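Local coordinates for putative ribokinase II (Escherichia coli, PDB 3K9E), which probably phosphorylates a sugar or related carbohydrate substrate as a kinase of the pfkB (ribokinase) family, at residues 4-9 and 42-47; 16-21 and 95-100. All coordinates share one frame; numbering follows the deposited sequence.

Contact 1: 4-9 and 42-47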
# COMPACT_ATOMS: atom_id res chain seq x y z
N SER B 4 -21.63 22.59 19.32
CA SER B 4 -20.96 23.15 18.15
C SER B 4 -19.71 22.32 17.85
O SER B 4 -18.89 22.07 18.75
CB SER B 4 -20.56 24.61 18.42
OG SER B 4 -19.60 25.06 17.47
N LYS B 5 -19.55 21.90 16.59
CA LYS B 5 -18.42 21.06 16.20
C LYS B 5 -17.57 21.48 15.00
O LYS B 5 -18.08 21.97 13.98
CB LYS B 5 -18.90 19.63 15.93
CG LYS B 5 -19.06 18.76 17.16
CD LYS B 5 -19.21 17.31 16.72
CE LYS B 5 -19.39 16.38 17.90
NZ LYS B 5 -20.57 16.77 18.71
N VAL B 6 -16.27 21.25 15.13
CA VAL B 6 -15.32 21.54 14.06
C VAL B 6 -15.14 20.23 13.29
O VAL B 6 -14.85 19.19 13.88
CB VAL B 6 -13.96 21.98 14.62
CG1 VAL B 6 -12.94 22.06 13.49
CG2 VAL B 6 -14.09 23.34 15.32
N PHE B 7 -15.32 20.28 11.98
CA PHE B 7 -15.17 19.08 11.18
C PHE B 7 -14.15 19.28 10.09
O PHE B 7 -13.93 20.39 9.62
CB PHE B 7 -16.51 18.71 10.53
CG PHE B 7 -17.24 17.63 11.25
CD1 PHE B 7 -16.97 16.29 10.97
CD2 PHE B 7 -18.19 17.94 12.22
CE1 PHE B 7 -17.62 15.27 11.67
CE2 PHE B 7 -18.84 16.93 12.92
CZ PHE B 7 -18.56 15.59 12.64
N THR B 8 -13.49 18.19 9.70
CA THR B 8 -12.54 18.25 8.60
C THR B 8 -12.82 17.02 7.77
O THR B 8 -13.60 16.15 8.17
CB THR B 8 -11.07 18.28 9.06
OG1 THR B 8 -10.24 18.63 7.95
CG2 THR B 8 -10.64 16.94 9.62
N ILE B 9 -12.18 16.92 6.61
CA ILE B 9 -12.42 15.79 5.75
C ILE B 9 -11.15 15.49 4.98
O ILE B 9 -10.34 16.38 4.74
CB ILE B 9 -13.57 16.11 4.76
CG1 ILE B 9 -13.91 14.89 3.90
CG2 ILE B 9 -13.17 17.30 3.88
CD1 ILE B 9 -15.19 15.05 3.10
N ILE B 42 -4.23 14.76 11.37
CA ILE B 42 -3.29 15.44 12.26
C ILE B 42 -3.88 16.78 12.68
O ILE B 42 -3.73 17.21 13.83
CB ILE B 42 -1.94 15.67 11.55
CG1 ILE B 42 -1.32 14.32 11.20
CG2 ILE B 42 -1.00 16.47 12.46
CD1 ILE B 42 -0.08 14.40 10.33
N PHE B 43 -4.56 17.44 11.76
CA PHE B 43 -5.18 18.71 12.04
C PHE B 43 -6.28 18.53 13.10
O PHE B 43 -6.33 19.26 14.09
CB PHE B 43 -5.80 19.30 10.77
CG PHE B 43 -6.76 20.43 11.04
CD1 PHE B 43 -6.28 21.73 11.20
CD2 PHE B 43 -8.12 20.18 11.18
CE1 PHE B 43 -7.16 22.78 11.51
CE2 PHE B 43 -9.01 21.22 11.49
CZ PHE B 43 -8.52 22.52 11.65
N ILE B 44 -7.14 17.55 12.89
CA ILE B 44 -8.25 17.31 13.81
C ILE B 44 -7.75 16.81 15.17
O ILE B 44 -8.37 17.06 16.20
CB ILE B 44 -9.30 16.32 13.21
CG1 ILE B 44 -10.70 16.65 13.73
CG2 ILE B 44 -8.96 14.88 13.56
CD1 ILE B 44 -11.22 18.04 13.30
N ASP B 45 -6.62 16.10 15.17
CA ASP B 45 -6.09 15.61 16.44
C ASP B 45 -5.61 16.82 17.27
O ASP B 45 -5.77 16.83 18.49
CB ASP B 45 -4.94 14.62 16.22
CG ASP B 45 -4.59 13.84 17.49
OD1 ASP B 45 -5.49 13.22 18.08
OD2 ASP B 45 -3.41 13.85 17.89
N GLN B 46 -5.05 17.84 16.62
CA GLN B 46 -4.60 19.01 17.37
C GLN B 46 -5.81 19.74 17.92
O GLN B 46 -5.78 20.26 19.03
CB GLN B 46 -3.78 19.96 16.49
CG GLN B 46 -3.21 21.21 17.21
CD GLN B 46 -2.45 20.88 18.49
OE1 GLN B 46 -3.01 20.94 19.60
NE2 GLN B 46 -1.18 20.52 18.35
N VAL B 47 -6.89 19.77 17.14
CA VAL B 47 -8.11 20.44 17.58
C VAL B 47 -8.68 19.75 18.81
O VAL B 47 -9.03 20.41 19.78
CB VAL B 47 -9.20 20.43 16.50
CG1 VAL B 47 -10.46 21.07 17.05
CG2 VAL B 47 -8.72 21.19 15.27

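Contact 2: 16-21 and 95-100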
# COMPACT_ATOMS: atom_id res chain seq x y z
N ILE B 16 4.98 4.56 7.92
CA ILE B 16 6.01 3.60 8.30
C ILE B 16 7.30 4.35 8.03
O ILE B 16 7.59 4.72 6.89
CB ILE B 16 5.95 2.33 7.42
CG1 ILE B 16 4.68 1.54 7.73
CG2 ILE B 16 7.17 1.47 7.67
CD1 ILE B 16 3.42 2.22 7.28
N MSE B 17 8.08 4.58 9.08
CA MSE B 17 9.31 5.36 8.94
C MSE B 17 10.61 4.58 8.97
O MSE B 17 10.78 3.67 9.78
CB MSE B 17 9.37 6.41 10.05
CG MSE B 17 8.17 7.33 10.12
SE MSE B 17 8.29 8.51 11.65
CE MSE B 17 6.50 8.31 12.31
N ALA B 18 11.53 4.95 8.09
CA ALA B 18 12.84 4.31 8.06
C ALA B 18 13.47 4.57 9.42
O ALA B 18 13.33 5.66 9.98
CB ALA B 18 13.70 4.91 6.96
N SER B 19 14.16 3.57 9.96
CA SER B 19 14.79 3.70 11.27
C SER B 19 16.12 4.45 11.24
O SER B 19 16.54 5.00 12.26
CB SER B 19 15.00 2.33 11.90
OG SER B 19 15.79 1.51 11.07
N LYS B 20 16.77 4.47 10.08
CA LYS B 20 18.05 5.15 9.97
C LYS B 20 18.07 6.16 8.83
O LYS B 20 17.42 5.96 7.80
CB LYS B 20 19.18 4.14 9.73
CG LYS B 20 19.26 3.04 10.77
CD LYS B 20 20.53 2.24 10.59
CE LYS B 20 20.53 1.00 11.48
NZ LYS B 20 19.43 0.06 11.10
N ILE B 21 18.83 7.24 9.02
CA ILE B 21 18.94 8.24 7.98
C ILE B 21 19.77 7.62 6.87
O ILE B 21 20.73 6.90 7.14
CB ILE B 21 19.64 9.52 8.48
CG1 ILE B 21 18.72 10.29 9.44
CG2 ILE B 21 19.98 10.42 7.30
CD1 ILE B 21 18.46 9.59 10.74
N PHE B 95 5.49 5.30 3.19
CA PHE B 95 6.80 4.90 3.70
C PHE B 95 7.66 6.14 3.53
O PHE B 95 7.61 6.80 2.49
CB PHE B 95 7.40 3.77 2.86
CG PHE B 95 6.84 2.42 3.17
CD1 PHE B 95 7.45 1.61 4.11
CD2 PHE B 95 5.70 1.97 2.52
CE1 PHE B 95 6.94 0.35 4.41
CE2 PHE B 95 5.17 0.71 2.81
CZ PHE B 95 5.80 -0.10 3.76
N VAL B 96 8.44 6.48 4.55
CA VAL B 96 9.29 7.66 4.43
C VAL B 96 10.72 7.42 4.91
O VAL B 96 10.96 6.70 5.88
CB VAL B 96 8.69 8.86 5.22
CG1 VAL B 96 8.57 8.51 6.70
CG2 VAL B 96 9.57 10.09 5.05
N THR B 97 11.68 8.01 4.19
CA THR B 97 13.08 7.92 4.58
C THR B 97 13.65 9.32 4.64
O THR B 97 13.09 10.26 4.07
CB THR B 97 13.97 7.17 3.59
OG1 THR B 97 13.25 6.10 2.97
CG2 THR B 97 15.17 6.62 4.35
N TYR B 98 14.79 9.43 5.31
CA TYR B 98 15.49 10.69 5.50
C TYR B 98 16.86 10.73 4.83
O TYR B 98 17.64 9.79 4.96
CB TYR B 98 15.69 10.93 6.99
CG TYR B 98 14.48 11.45 7.70
CD1 TYR B 98 14.41 12.79 8.08
CD2 TYR B 98 13.41 10.61 8.02
CE1 TYR B 98 13.32 13.28 8.77
CE2 TYR B 98 12.30 11.10 8.71
CZ TYR B 98 12.27 12.44 9.08
OH TYR B 98 11.19 12.93 9.79
N HIS B 99 17.15 11.83 4.13
CA HIS B 99 18.45 12.03 3.49
C HIS B 99 19.29 12.85 4.46
O HIS B 99 18.74 13.52 5.35
CB HIS B 99 18.29 12.81 2.16
CG HIS B 99 17.55 12.06 1.09
ND1 HIS B 99 18.07 10.94 0.48
CD2 HIS B 99 16.34 12.28 0.51
CE1 HIS B 99 17.23 10.50 -0.44
NE2 HIS B 99 16.17 11.30 -0.45
N ASN B 100 20.62 12.83 4.30
CA ASN B 100 21.53 13.59 5.16
C ASN B 100 21.28 15.08 4.99
O ASN B 100 21.58 15.90 5.88
CB ASN B 100 22.99 13.29 4.81
CG ASN B 100 23.43 11.96 5.31
OD1 ASN B 100 23.62 11.77 6.54
ND2 ASN B 100 23.59 11.00 4.39

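Contact 1: 4-9 and 42-47
T8 and I44 pack past each other in opposite directions where strand 5-9 meets segment 42-47 of helix 39-49: the methyl CG2 of T8 lies 3.9 Å from CB of I44 and equally near its CD1. With chi1 at -168° the hydroxyl of T8 lies opposite its backbone N, and CG2, between N and the carbonyl carbon, faces the isoleucine. OG1 hydrogen-bonds to the carbonyl O of H135; the polar end of this buried threonine is thus satisfied by strand 131-137. T8 also meets the F43 ring at a slant, CB standing 4.1 Å from CD2 of F43. V6, two residues back on the same side of the strand, approaches the edge of that ring near its plane, with CG1 4.5 Å from CE2 of F43. CD1 of I44 reaches in between V6 and T8, 3.9 Å from the carbonyl O of V6. Towards the start of the strand, V6 CB meets CG1 of V47 at 4.4 Å, while CG2 of V47 lies over one face of the F43 ring, towards its rim. The segments run nearly antiparallel, 165° between directions, with axes 8.9 Å apart, as expected where a helix covers the parallel part of an alpha/beta sheet. I44 and V47 also rest on C54 of strand 54-61, F43 stacks on H135 of strand 131-137, and helix 258-271 packs against V6 and F43 through Q271 and I267.

Contact 2: 16-21 and 95-100
The F95 ring has CG1 of I16 over one face, while CG2 of I16 comes to 3.5 Å from the ring atom CE1 of F95. I16 and F95 extend together from the same face of the sheet; chi1 of -69° in I16 puts CG1 over the ring and CG2 near CE1. W31 meets F95 edge-to-face, as does F65 of the second subunit. On the other face of the sheet M17, a selenomethionine, runs beside V96, its CG 3.6 Å from CG1 of V96, before the selenium end turns off. The parallel strands are joined by two bonds: V96 N donates to I16 O at 3.0 Å, and A18 N to V96 O at 2.9 Å, the latter almost straight in line with the carbonyl (178°). At the end of the pairing CB of A18 and CG2 of T97 are pressed to 3.4 Å, tighter than usual. Past the strand I21 lies against segment 95-100, its CG1 3.9 Å from CB of Y98. Replacing F95 by an alanine would probably leave I16 without its aromatic partner and strip W31 and F65 of the second subunit of their edge-to-face mate. The two backbone bonds hold the strands in register, while I16 packs on F95 of the second subunit and F95 on its I16, consistent with the lid of ribokinase-family kinases, which in relatives also forms the dimer contact.

Contact 1 is wholly buried, about 9 Å from the centre of the chain, and ties a helix to the large mixed sheet mainly by apolar groups, without hydrogen bonds between the two segments. Contact 2, centred about 22 Å out, is partly buried, lies in the small four-stranded sheet, and adds backbone hydrogen bonds; it runs from a subunit interface to exposed residues at its far end. They share no element, yet strands 5-9 and 13-18 follow each other in the chain, which passes from one sheet to the other, and their segments alternate in sequence. Their centres are 28 Å apart and their nearest atoms about 9 Å. A large sheet with a small one engaged in dimerisation is consistent with the ribokinase fold.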